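Local coordinates for protein probable FAD-dependent oxidoreductase PA4991 (Pseudomonas aeruginosa PAO1, PDB 5EZ7) that binds one FAD per subunit and probably acts as an FAD-dependent oxidoreductase whose physiological substrate is unknown, at residues A[43-48]-A[315-320]; A[206-211]-A[224-229]. All blocks are in the same frame, centred on the assembly; numbering follows the deposited sequence.

Interaction 1 of 2, residues A[43-48]-A[315-320]. With FAD (flavin-adenine dinucleotide), chain B.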
ATOM      1  N   GLY A  43       0.825  -3.991  -7.797  1.00 27.95           N
ATOM      2  CA  GLY A  43       0.422  -3.243  -8.996  1.00 29.12           C
ATOM      3  C   GLY A  43      -0.955  -2.552  -8.975  1.00 28.72           C
ATOM      4  O   GLY A  43      -1.361  -1.920  -9.964  1.00 28.83           O
ATOM      5  N   GLY A  44      -1.693  -2.674  -7.881  1.00 27.30           N
ATOM      6  CA  GLY A  44      -2.929  -1.893  -7.730  1.00 26.38           C
ATOM      7  C   GLY A  44      -2.499  -0.609  -7.041  1.00 26.16           C
ATOM      8  O   GLY A  44      -1.634   0.122  -7.532  1.00 27.80           O
ATOM      9  N   GLN A  45      -3.029  -0.385  -5.857  1.00 24.65           N
ATOM     10  CA  GLN A  45      -2.766   0.823  -5.105  1.00 23.80           C
ATOM     11  C   GLN A  45      -1.378   0.933  -4.504  1.00 24.91           C
ATOM     12  O   GLN A  45      -0.858   2.034  -4.371  1.00 24.67           O
ATOM     13  CB  GLN A  45      -3.752   0.915  -3.964  1.00 22.55           C
ATOM     14  CG  GLN A  45      -5.211   0.962  -4.386  1.00 22.27           C
ATOM     15  CD  GLN A  45      -6.129   0.651  -3.205  1.00 22.34           C
ATOM     16  OE1 GLN A  45      -6.488   1.523  -2.414  1.00 21.31           O
ATOM     17  NE2 GLN A  45      -6.473  -0.619  -3.066  1.00 22.58           N
ATOM     18  N   SER A  46      -0.796  -0.194  -4.092  1.00 25.53           N
ATOM     19  CA  SER A  46       0.430  -0.177  -3.274  1.00 25.84           C
ATOM     20  C   SER A  46       1.654   0.534  -3.842  1.00 26.18           C
ATOM     21  O   SER A  46       2.238   1.377  -3.175  1.00 26.94           O
ATOM     22  CB  SER A  46       0.839  -1.590  -2.902  1.00 24.53           C
ATOM     23  OG  SER A  46      -0.165  -2.105  -2.084  1.00 24.62           O
ATOM     24  N   VAL A  47       2.052   0.172  -5.043  1.00 27.19           N
ATOM     25  CA  VAL A  47       3.226   0.793  -5.674  1.00 29.24           C
ATOM     26  C   VAL A  47       2.892   2.203  -6.116  1.00 28.20           C
ATOM     27  O   VAL A  47       3.802   2.942  -6.411  1.00 27.57           O
ATOM     28  CB  VAL A  47       3.760  -0.077  -6.840  1.00 31.73           C
ATOM     29  CG1 VAL A  47       4.904   0.538  -7.582  1.00 33.36           C
ATOM     30  CG2 VAL A  47       4.375  -1.318  -6.259  1.00 35.35           C
ATOM     31  N   LYS A  48       1.594   2.543  -6.189  1.00 27.21           N
ATOM     32  CA  LYS A  48       1.155   3.903  -6.457  1.00 27.52           C
ATOM     33  C   LYS A  48       0.986   4.761  -5.210  1.00 26.57           C
ATOM     34  O   LYS A  48       0.657   5.942  -5.323  1.00 26.62           O
ATOM     35  CB  LYS A  48      -0.153   3.903  -7.249  1.00 28.21           C
ATOM     36  CG  LYS A  48      -0.043   3.205  -8.591  1.00 29.51           C
ATOM     37  CD  LYS A  48      -1.396   3.276  -9.268  1.00 31.99           C
ATOM     38  CE  LYS A  48      -1.389   2.695 -10.685  1.00 32.89           C
ATOM     39  NZ  LYS A  48      -1.607   1.233 -10.593  1.00 32.68           N
ATOM     40  N   VAL A 315      -6.257   7.125  -9.982  1.00 30.26           N
ATOM     41  CA  VAL A 315      -6.356   5.820  -9.332  1.00 30.12           C
ATOM     42  C   VAL A 315      -7.391   5.879  -8.229  1.00 30.12           C
ATOM     43  O   VAL A 315      -7.538   6.888  -7.531  1.00 30.70           O
ATOM     44  CB  VAL A 315      -4.992   5.326  -8.797  1.00 29.93           C
ATOM     45  CG1 VAL A 315      -4.333   6.336  -7.890  1.00 30.08           C
ATOM     46  CG2 VAL A 315      -5.098   3.997  -8.066  1.00 30.15           C
ATOM     47  N   ASP A 316      -8.138   4.796  -8.112  1.00 31.01           N
ATOM     48  CA  ASP A 316      -9.183   4.633  -7.082  1.00 31.73           C
ATOM     49  C   ASP A 316      -8.601   4.041  -5.805  1.00 29.64           C
ATOM     50  O   ASP A 316      -7.814   3.091  -5.866  1.00 28.74           O
ATOM     51  CB  ASP A 316     -10.246   3.664  -7.562  1.00 34.26           C
ATOM     52  CG  ASP A 316     -11.112   4.230  -8.639  1.00 37.25           C
ATOM     53  OD1 ASP A 316     -11.221   5.476  -8.736  1.00 39.80           O
ATOM     54  OD2 ASP A 316     -11.716   3.396  -9.370  1.00 40.15           O
ATOM     55  N   ARG A 317      -8.953   4.615  -4.659  1.00 28.82           N
ATOM     56  CA  ARG A 317      -8.719   3.951  -3.375  1.00 27.26           C
ATOM     57  C   ARG A 317      -9.855   2.968  -3.186  1.00 27.23           C
ATOM     58  O   ARG A 317     -10.999   3.324  -3.400  1.00 29.28           O
ATOM     59  CB  ARG A 317      -8.671   4.952  -2.232  1.00 27.14           C
ATOM     60  CG  ARG A 317      -7.429   5.824  -2.264  1.00 26.99           C
ATOM     61  CD  ARG A 317      -7.617   7.067  -1.417  1.00 27.07           C
ATOM     62  NE  ARG A 317      -8.538   7.976  -2.068  1.00 28.46           N
ATOM     63  CZ  ARG A 317      -8.797   9.231  -1.678  1.00 29.95           C
ATOM     64  NH1 ARG A 317      -9.690   9.967  -2.354  1.00 29.85           N
ATOM     65  NH2 ARG A 317      -8.171   9.754  -0.618  1.00 30.40           N
ATOM     66  N   ALA A 318      -9.524   1.746  -2.767  1.00 26.97           N
ATOM     67  CA  ALA A 318     -10.467   0.670  -2.519  1.00 27.00           C
ATOM     68  C   ALA A 318     -10.631   0.494  -1.021  1.00 27.73           C
ATOM     69  O   ALA A 318      -9.690   0.141  -0.333  1.00 27.56           O
ATOM     70  CB  ALA A 318      -9.979  -0.610  -3.153  1.00 26.67           C
ATOM     71  N   GLU A 319     -11.836   0.770  -0.533  1.00 28.65           N
ATOM     72  CA  GLU A 319     -12.125   0.803   0.894  1.00 30.40           C
ATOM     73  C   GLU A 319     -13.460   0.121   1.230  1.00 30.22           C
ATOM     74  O   GLU A 319     -14.350   0.018   0.358  1.00 30.90           O
ATOM     75  CB  GLU A 319     -12.216   2.260   1.377  1.00 32.05           C
ATOM     76  CG  GLU A 319     -10.914   3.004   1.278  1.00 32.78           C
ATOM     77  CD  GLU A 319     -11.070   4.475   1.519  1.00 35.62           C
ATOM     78  OE1 GLU A 319     -12.213   4.886   1.790  1.00 39.81           O
ATOM     79  OE2 GLU A 319     -10.062   5.234   1.426  1.00 35.65           O
ATOM     80  N   PRO A 320     -13.620  -0.288   2.497  1.00 28.96           N
ATOM     81  CA  PRO A 320     -14.951  -0.686   2.924  1.00 29.77           C
ATOM     82  C   PRO A 320     -15.943   0.466   2.799  1.00 30.91           C
ATOM     83  O   PRO A 320     -15.603   1.635   3.075  1.00 29.47           O
ATOM     84  CB  PRO A 320     -14.756  -1.056   4.388  1.00 30.27           C
ATOM     85  CG  PRO A 320     -13.584  -0.245   4.829  1.00 30.01           C
ATOM     86  CD  PRO A 320     -12.679  -0.223   3.630  1.00 28.96           C
TER
HETATM   87  PA  FAD B 401      -3.710  -3.296  -3.648  1.00 21.83           P
HETATM   88  O1A FAD B 401      -2.338  -2.718  -3.519  1.00 22.23           O
HETATM   89  O2A FAD B 401      -4.716  -2.679  -4.579  1.00 22.92           O
HETATM   90  O5B FAD B 401      -3.519  -4.830  -4.004  1.00 22.00           O
HETATM   91  C5B FAD B 401      -4.587  -5.650  -4.434  1.00 21.75           C
HETATM   92  C4B FAD B 401      -3.961  -6.727  -5.294  1.00 22.00           C
HETATM   93  O4B FAD B 401      -4.955  -7.716  -5.611  1.00 22.11           O
HETATM   94  C3B FAD B 401      -3.410  -6.154  -6.602  1.00 21.47           C
HETATM   95  O3B FAD B 401      -2.026  -6.477  -6.760  1.00 20.71           O
HETATM   96  C2B FAD B 401      -4.281  -6.803  -7.661  1.00 21.75           C
HETATM   97  O2B FAD B 401      -3.624  -7.068  -8.898  1.00 21.59           O
HETATM   98  C1B FAD B 401      -4.764  -8.077  -6.963  1.00 22.29           C
HETATM   99  N9A FAD B 401      -6.037  -8.583  -7.490  1.00 23.63           N
HETATM  100  C8A FAD B 401      -7.126  -7.853  -7.788  1.00 23.09           C
HETATM  101  N7A FAD B 401      -8.101  -8.653  -8.253  1.00 22.98           N
HETATM  102  C5A FAD B 401      -7.643  -9.910  -8.246  1.00 22.53           C
HETATM  103  C6A FAD B 401      -8.183 -11.222  -8.626  1.00 22.02           C
HETATM  104  N6A FAD B 401      -9.440 -11.297  -9.090  1.00 21.48           N
HETATM  105  N1A FAD B 401      -7.405 -12.306  -8.473  1.00 21.89           N
HETATM  106  C2A FAD B 401      -6.149 -12.205  -7.999  1.00 23.02           C
HETATM  107  N3A FAD B 401      -5.586 -11.033  -7.637  1.00 23.01           N
HETATM  108  C4A FAD B 401      -6.279  -9.873  -7.743  1.00 23.21           C
HETATM  109  N1  FAD B 401      -1.322   4.666   2.503  1.00 25.77           N
HETATM  110  C2  FAD B 401      -0.389   5.054   3.398  1.00 27.75           C
HETATM  111  O2  FAD B 401      -0.345   4.484   4.515  1.00 27.67           O
HETATM  112  N3  FAD B 401       0.498   6.030   3.135  1.00 28.72           N
HETATM  113  C4  FAD B 401       0.513   6.684   1.977  1.00 27.76           C
HETATM  114  O4  FAD B 401       1.352   7.578   1.750  1.00 30.67           O
HETATM  115  C4X FAD B 401      -0.471   6.318   0.952  1.00 26.84           C
HETATM  116  N5  FAD B 401      -0.506   6.947  -0.238  1.00 25.45           N
HETATM  117  C5X FAD B 401      -1.405   6.594  -1.175  1.00 25.90           C
HETATM  118  C6  FAD B 401      -1.396   7.257  -2.396  1.00 26.70           C
HETATM  119  C7  FAD B 401      -2.298   6.923  -3.385  1.00 27.46           C
HETATM  120  C7M FAD B 401      -2.257   7.640  -4.701  1.00 28.68           C
HETATM  121  C8  FAD B 401      -3.271   5.827  -3.148  1.00 27.98           C
HETATM  122  C8M FAD B 401      -4.277   5.405  -4.198  1.00 29.21           C
HETATM  123  C9  FAD B 401      -3.284   5.177  -1.928  1.00 26.84           C
HETATM  124  C9A FAD B 401      -2.388   5.511  -0.915  1.00 26.41           C
HETATM  125  N10 FAD B 401      -2.370   4.854   0.348  1.00 25.88           N
HETATM  126  C10 FAD B 401      -1.411   5.231   1.295  1.00 25.92           C
HETATM  127  C1' FAD B 401      -3.284   3.768   0.661  1.00 25.48           C
HETATM  128  C2' FAD B 401      -2.639   2.468   0.214  1.00 24.66           C
HETATM  129  O2' FAD B 401      -2.043   2.594  -1.084  1.00 25.37           O
HETATM  130  C3' FAD B 401      -3.647   1.328   0.233  1.00 24.13           C
HETATM  131  O3' FAD B 401      -4.402   1.400   1.460  1.00 24.08           O
HETATM  132  C4' FAD B 401      -2.943  -0.024   0.150  1.00 22.82           C
HETATM  133  O4' FAD B 401      -1.830   0.013  -0.744  1.00 23.27           O
HETATM  134  C5' FAD B 401      -3.886  -1.112  -0.325  1.00 22.30           C
HETATM  135  O5' FAD B 401      -3.222  -2.380  -0.233  1.00 20.74           O
HETATM  136  P   FAD B 401      -3.966  -3.682  -0.783  1.00 20.30           P
HETATM  137  O1P FAD B 401      -2.963  -4.804  -0.858  1.00 21.17           O
HETATM  138  O2P FAD B 401      -5.199  -3.833   0.034  1.00 20.45           O
HETATM  139  O3P FAD B 401      -4.473  -3.222  -2.233  1.00 20.67           O
HETATM  140  O   HOH W   1      -7.262  -2.107  -0.581  1.00 19.98           O

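Interaction 2 of 2, residues A[206-211]-A[224-229]. With FAD (flavin-adenine dinucleotide), chain B.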
ATOM      1  N   ALA A 206      -7.621  -8.357  -2.149  1.00 23.77           N
ATOM      2  CA  ALA A 206      -7.489  -8.070  -3.567  1.00 23.76           C
ATOM      3  C   ALA A 206      -7.813  -6.618  -3.927  1.00 23.97           C
ATOM      4  O   ALA A 206      -7.926  -6.295  -5.082  1.00 25.72           O
ATOM      5  CB  ALA A 206      -8.333  -9.027  -4.389  1.00 24.91           C
ATOM      6  N   GLY A 207      -7.861  -5.731  -2.944  1.00 23.96           N
ATOM      7  CA  GLY A 207      -8.064  -4.327  -3.158  1.00 23.29           C
ATOM      8  C   GLY A 207      -9.396  -4.088  -3.791  1.00 23.73           C
ATOM      9  O   GLY A 207     -10.406  -4.608  -3.343  1.00 25.85           O
ATOM     10  N   ALA A 208      -9.374  -3.349  -4.873  1.00 23.74           N
ATOM     11  CA  ALA A 208     -10.539  -3.113  -5.718  1.00 25.33           C
ATOM     12  C   ALA A 208     -11.091  -4.380  -6.327  1.00 25.43           C
ATOM     13  O   ALA A 208     -12.275  -4.455  -6.663  1.00 27.22           O
ATOM     14  CB  ALA A 208     -10.166  -2.129  -6.858  1.00 25.21           C
ATOM     15  N   GLY A 209     -10.238  -5.358  -6.541  1.00 24.00           N
ATOM     16  CA  GLY A 209     -10.726  -6.653  -6.984  1.00 25.02           C
ATOM     17  C   GLY A 209     -11.602  -7.410  -6.003  1.00 25.42           C
ATOM     18  O   GLY A 209     -12.255  -8.369  -6.417  1.00 26.14           O
ATOM     19  N   ASN A 210     -11.613  -7.029  -4.710  1.00 24.75           N
ATOM     20  CA  ASN A 210     -12.493  -7.725  -3.723  1.00 25.11           C
ATOM     21  C   ASN A 210     -13.965  -7.726  -4.096  1.00 26.90           C
ATOM     22  O   ASN A 210     -14.653  -8.723  -3.840  1.00 27.41           O
ATOM     23  CB  ASN A 210     -12.336  -7.191  -2.292  1.00 24.11           C
ATOM     24  CG  ASN A 210     -11.127  -7.747  -1.569  1.00 23.25           C
ATOM     25  OD1 ASN A 210     -10.497  -8.704  -2.013  1.00 21.57           O
ATOM     26  ND2 ASN A 210     -10.772  -7.115  -0.437  1.00 23.51           N
ATOM     27  N   GLU A 211     -14.453  -6.644  -4.714  1.00 28.19           N
ATOM     28  CA  GLU A 211     -15.874  -6.564  -5.065  1.00 30.67           C
ATOM     29  C   GLU A 211     -16.353  -7.744  -5.987  1.00 31.22           C
ATOM     30  O   GLU A 211     -17.264  -8.490  -5.636  1.00 30.87           O
ATOM     31  CB  GLU A 211     -16.173  -5.207  -5.688  1.00 31.99           C
ATOM     32  CG  GLU A 211     -17.657  -4.907  -5.921  1.00 35.06           C
ATOM     33  CD  GLU A 211     -17.870  -3.489  -6.431  1.00 36.51           C
ATOM     34  OE1 GLU A 211     -18.575  -2.713  -5.775  1.00 36.62           O
ATOM     35  OE2 GLU A 211     -17.292  -3.142  -7.486  1.00 38.20           O
ATOM     36  N   MET A 224     -18.099  -2.255  -0.948  1.00 30.23           N
ATOM     37  CA  MET A 224     -16.864  -1.550  -1.181  1.00 28.83           C
ATOM     38  C   MET A 224     -17.190  -0.204  -1.755  1.00 30.55           C
ATOM     39  O   MET A 224     -18.194  -0.087  -2.475  1.00 31.61           O
ATOM     40  CB  MET A 224     -16.037  -2.320  -2.209  1.00 27.24           C
ATOM     41  CG  MET A 224     -14.590  -1.850  -2.303  1.00 25.48           C
ATOM     42  SD  MET A 224     -13.671  -2.875  -3.465  1.00 24.56           S
ATOM     43  CE  MET A 224     -14.274  -2.164  -5.008  1.00 25.48           C
ATOM     44  N   GLN A 225     -16.348   0.797  -1.467  1.00 30.71           N
ATOM     45  CA  GLN A 225     -16.420   2.091  -2.167  1.00 33.02           C
ATOM     46  C   GLN A 225     -15.084   2.360  -2.856  1.00 31.75           C
ATOM     47  O   GLN A 225     -14.068   1.784  -2.508  1.00 31.12           O
ATOM     48  CB  GLN A 225     -16.801   3.270  -1.243  1.00 34.75           C
ATOM     49  CG  GLN A 225     -15.789   3.553  -0.113  1.00 35.74           C
ATOM     50  CD  GLN A 225     -16.111   4.792   0.725  1.00 37.52           C
ATOM     51  OE1 GLN A 225     -17.097   5.419   0.504  1.00 42.08           O
ATOM     52  NE2 GLN A 225     -15.248   5.147   1.662  1.00 37.43           N
ATOM     53  N   ARG A 226     -15.119   3.250  -3.833  1.00 33.08           N
ATOM     54  CA  ARG A 226     -13.968   3.641  -4.645  1.00 33.02           C
ATOM     55  C   ARG A 226     -13.847   5.159  -4.540  1.00 33.44           C
ATOM     56  O   ARG A 226     -14.769   5.855  -4.873  1.00 33.29           O
ATOM     57  CB  ARG A 226     -14.197   3.215  -6.095  1.00 33.76           C
ATOM     58  CG  ARG A 226     -13.996   1.726  -6.381  1.00 33.46           C
ATOM     59  CD  ARG A 226     -14.117   1.415  -7.870  1.00 35.01           C
ATOM     60  NE  ARG A 226     -14.860   0.186  -8.064  1.00 37.03           N
ATOM     61  CZ  ARG A 226     -14.391  -0.963  -8.541  1.00 37.90           C
ATOM     62  NH1 ARG A 226     -13.149  -1.075  -8.959  1.00 38.33           N
ATOM     63  NH2 ARG A 226     -15.198  -2.023  -8.610  1.00 38.76           N
ATOM     64  N   ARG A 227     -12.746   5.665  -4.011  1.00 33.83           N
ATOM     65  CA  ARG A 227     -12.592   7.104  -3.872  1.00 34.96           C
ATOM     66  C   ARG A 227     -11.422   7.504  -4.718  1.00 33.49           C
ATOM     67  O   ARG A 227     -10.275   7.242  -4.354  1.00 31.27           O
ATOM     68  CB  ARG A 227     -12.377   7.501  -2.441  1.00 36.94           C
ATOM     69  CG  ARG A 227     -13.658   7.363  -1.640  1.00 40.22           C
ATOM     70  CD  ARG A 227     -13.348   7.282  -0.155  1.00 42.35           C
ATOM     71  NE  ARG A 227     -12.779   8.540   0.317  1.00 43.48           N
ATOM     72  CZ  ARG A 227     -11.654   8.701   1.021  1.00 43.59           C
ATOM     73  NH1 ARG A 227     -11.274   9.935   1.363  1.00 45.06           N
ATOM     74  NH2 ARG A 227     -10.913   7.683   1.401  1.00 41.27           N
ATOM     75  N   PRO A 228     -11.708   8.117  -5.874  1.00 33.61           N
ATOM     76  CA  PRO A 228     -10.607   8.383  -6.794  1.00 32.81           C
ATOM     77  C   PRO A 228      -9.623   9.478  -6.287  1.00 31.17           C
ATOM     78  O   PRO A 228      -9.957  10.286  -5.425  1.00 31.09           O
ATOM     79  CB  PRO A 228     -11.339   8.787  -8.073  1.00 33.96           C
ATOM     80  CG  PRO A 228     -12.570   9.483  -7.561  1.00 35.61           C
ATOM     81  CD  PRO A 228     -12.968   8.756  -6.314  1.00 34.68           C
ATOM     82  N   LEU A 229      -8.402   9.410  -6.784  1.00 30.65           N
ATOM     83  CA  LEU A 229      -7.385  10.457  -6.617  1.00 30.95           C
ATOM     84  C   LEU A 229      -6.886  10.858  -8.004  1.00 31.23           C
ATOM     85  O   LEU A 229      -6.878  10.031  -8.914  1.00 32.66           O
ATOM     86  CB  LEU A 229      -6.215   9.924  -5.780  1.00 29.54           C
ATOM     87  CG  LEU A 229      -6.471   9.854  -4.269  1.00 29.86           C
ATOM     88  CD1 LEU A 229      -5.376   9.063  -3.621  1.00 29.53           C
ATOM     89  CD2 LEU A 229      -6.535  11.222  -3.605  1.00 30.42           C
TER
HETATM   90  PA  FAD B 401      -3.710  -3.296  -3.648  1.00 21.83           P
HETATM   91  O1A FAD B 401      -2.338  -2.718  -3.519  1.00 22.23           O
HETATM   92  O2A FAD B 401      -4.716  -2.679  -4.579  1.00 22.92           O
HETATM   93  O5B FAD B 401      -3.519  -4.830  -4.004  1.00 22.00           O
HETATM   94  C5B FAD B 401      -4.587  -5.650  -4.434  1.00 21.75           C
HETATM   95  C4B FAD B 401      -3.961  -6.727  -5.294  1.00 22.00           C
HETATM   96  O4B FAD B 401      -4.955  -7.716  -5.611  1.00 22.11           O
HETATM   97  C3B FAD B 401      -3.410  -6.154  -6.602  1.00 21.47           C
HETATM   98  O3B FAD B 401      -2.026  -6.477  -6.760  1.00 20.71           O
HETATM   99  C2B FAD B 401      -4.281  -6.803  -7.661  1.00 21.75           C
HETATM  100  O2B FAD B 401      -3.624  -7.068  -8.898  1.00 21.59           O
HETATM  101  C1B FAD B 401      -4.764  -8.077  -6.963  1.00 22.29           C
HETATM  102  N9A FAD B 401      -6.037  -8.583  -7.490  1.00 23.63           N
HETATM  103  C8A FAD B 401      -7.126  -7.853  -7.788  1.00 23.09           C
HETATM  104  N7A FAD B 401      -8.101  -8.653  -8.253  1.00 22.98           N
HETATM  105  C5A FAD B 401      -7.643  -9.910  -8.246  1.00 22.53           C
HETATM  106  C6A FAD B 401      -8.183 -11.222  -8.626  1.00 22.02           C
HETATM  107  N6A FAD B 401      -9.440 -11.297  -9.090  1.00 21.48           N
HETATM  108  N1A FAD B 401      -7.405 -12.306  -8.473  1.00 21.89           N
HETATM  109  C2A FAD B 401      -6.149 -12.205  -7.999  1.00 23.02           C
HETATM  110  N3A FAD B 401      -5.586 -11.033  -7.637  1.00 23.01           N
HETATM  111  C4A FAD B 401      -6.279  -9.873  -7.743  1.00 23.21           C
HETATM  112  N1  FAD B 401      -1.322   4.666   2.503  1.00 25.77           N
HETATM  113  C2  FAD B 401      -0.389   5.054   3.398  1.00 27.75           C
HETATM  114  O2  FAD B 401      -0.345   4.484   4.515  1.00 27.67           O
HETATM  115  N3  FAD B 401       0.498   6.030   3.135  1.00 28.72           N
HETATM  116  C4  FAD B 401       0.513   6.684   1.977  1.00 27.76           C
HETATM  117  O4  FAD B 401       1.352   7.578   1.750  1.00 30.67           O
HETATM  118  C4X FAD B 401      -0.471   6.318   0.952  1.00 26.84           C
HETATM  119  N5  FAD B 401      -0.506   6.947  -0.238  1.00 25.45           N
HETATM  120  C5X FAD B 401      -1.405   6.594  -1.175  1.00 25.90           C
HETATM  121  C6  FAD B 401      -1.396   7.257  -2.396  1.00 26.70           C
HETATM  122  C7  FAD B 401      -2.298   6.923  -3.385  1.00 27.46           C
HETATM  123  C7M FAD B 401      -2.257   7.640  -4.701  1.00 28.68           C
HETATM  124  C8  FAD B 401      -3.271   5.827  -3.148  1.00 27.98           C
HETATM  125  C8M FAD B 401      -4.277   5.405  -4.198  1.00 29.21           C
HETATM  126  C9  FAD B 401      -3.284   5.177  -1.928  1.00 26.84           C
HETATM  127  C9A FAD B 401      -2.388   5.511  -0.915  1.00 26.41           C
HETATM  128  N10 FAD B 401      -2.370   4.854   0.348  1.00 25.88           N
HETATM  129  C10 FAD B 401      -1.411   5.231   1.295  1.00 25.92           C
HETATM  130  C1' FAD B 401      -3.284   3.768   0.661  1.00 25.48           C
HETATM  131  C2' FAD B 401      -2.639   2.468   0.214  1.00 24.66           C
HETATM  132  O2' FAD B 401      -2.043   2.594  -1.084  1.00 25.37           O
HETATM  133  C3' FAD B 401      -3.647   1.328   0.233  1.00 24.13           C
HETATM  134  O3' FAD B 401      -4.402   1.400   1.460  1.00 24.08           O
HETATM  135  C4' FAD B 401      -2.943  -0.024   0.150  1.00 22.82           C
HETATM  136  O4' FAD B 401      -1.830   0.013  -0.744  1.00 23.27           O
HETATM  137  C5' FAD B 401      -3.886  -1.112  -0.325  1.00 22.30           C
HETATM  138  O5' FAD B 401      -3.222  -2.380  -0.233  1.00 20.74           O
HETATM  139  P   FAD B 401      -3.966  -3.682  -0.783  1.00 20.30           P
HETATM  140  O1P FAD B 401      -2.963  -4.804  -0.858  1.00 21.17           O
HETATM  141  O2P FAD B 401      -5.199  -3.833   0.034  1.00 20.45           O
HETATM  142  O3P FAD B 401      -4.473  -3.222  -2.233  1.00 20.67           O

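Interaction 1 of 2, residues A[43-48]-A[315-320]
The side-chain amide of Gln45 meets Ala318 by a hydrogen bond at OE1 and by packing at NE2. Ala318 N donates to Gln45 OE1 at 3.1 Å in a nearly straight bond, 169° at the hydrogen, although the donor stands 61° out of the plane of the side-chain carbonyl, above it. Gln45 NE2, with Ala318 CB 3.5 Å away, spends one hydrogen on FAD O2A at 3.1 Å and the other on a water that also lies within hydrogen-bonding reach of FAD O2P. CG lies beside the backbone N, and the extended chain beyond it carries the amide to the strand.

Backbone and side chain both bind the cofactor here, Gln45 and Ser46 being established FAD-binding residues. Gln45 N also reaches FAD O2A, 3.1 Å away, giving this oxygen two donors from one residue. Ser46 N and OG both donate to FAD O1A, OG at 2.7 Å. In turn, Ser46 OG accepts from the ribityl hydroxyl FAD O4' at 3.0 Å and from Ile17 N, which ties it to the glycine-rich turn of the Rossmann-type dinucleotide-binding unit. The loop 43-48 follows strand 33-37 of that unit, whereas 315-320 is the last part of strand 309-320, an outermost strand of the eight-stranded mixed sheet; the phosphate oxygen O2A is thus gripped by the loop residue that also reaches this strand.

Apolar contacts lie nearer the flavin. Lys48 CD packs on Val315 CG2 at 4.0 Å, the two side chains running obliquely past each other, while Val315 CG1 touches the dimethylbenzene methyl FAD C8M at 3.8 Å. Arg317 CG meets that methyl too; its guanidinium is engaged in a salt bridge with Glu277. At Lys48 a bend in the last torsion (chi4 86°) brings NZ to Gly44 O, above the carbonyl plane.

Interaction 2 of 2, residues A[206-211]-A[224-229]
The guanidinium of Arg226 meets Glu211 at its edge, where Arg226 NH2 donates to Glu211 OE2 at 2.6 Å in a salt bridge. OE2 lies near the guanidinium plane and is approached on its syn side, though from out of the carboxylate plane; the bond is bent, 132° at the hydrogen, and the carboxylate and guanidinium planes are turned 51° apart. One guanidinium face carries the methyl of Met224 from its own strand, with CE 3.6 Å above the plane and displaced toward the rim. Ala208 CB approaches obliquely, 3.8 Å from Arg226 NH1.

Met224 supplies the apolar half of the contact. Its chain runs extended to SD and then turns (chi3 78°), setting CE 3.5 Å from Ala208 O and 3.7 Å from Glu211 CB, where the two side chains cross at about a right angle. Its SD lies 3.7 Å from Gly207 O, an oxygen that also accepts a hydrogen bond from Trp343 NE1. The thioether thus packs against the carbonyls of the turn that leads into helix 210-216, and the Glu211–Arg226 pair bridges the same helix and strand alongside it.

The other side of the turn faces the cofactor. Ala206 O comes to 3.2 Å from FAD C8A, and Gly209 CA to 3.5 Å from FAD N7A; with no CB on Gly207 or Gly209, backbone can lie directly against the dinucleotide. Asn210 OD1 accepts from Ala206 N, closing the turn on itself. Strand 201-204, this turn and helix 210-216 are consistent with a second Rossmann-type strand-turn-helix carrying a GxGxxA pattern, which here lies against the C8A/N7A side of the adenine and packs, on the side away from FAD, against strand 224-236, a layout in keeping with a DAO-family flavoenzyme.

Overall arrangement
Interactions 1 and 2 have centres about 7 Å apart and both touch FAD. Along the chain, 206-211 and 224-229 fall between 43-48 and 315-320, so the whole of interaction 2 comes between the two halves of interaction 1. Their strands, 309-320 and 224-236, are antiparallel neighbours in the eight-stranded mixed sheet, and Arg227 and Glu319 add a salt bridge between them. The other two segments follow strands 33-37 and 201-204 of the six-stranded mixed sheet. Each contact therefore joins a segment that follows a strand of the six-stranded sheet to one strand of this pair, and segments following one sheet and strands of the other meet around the same FAD.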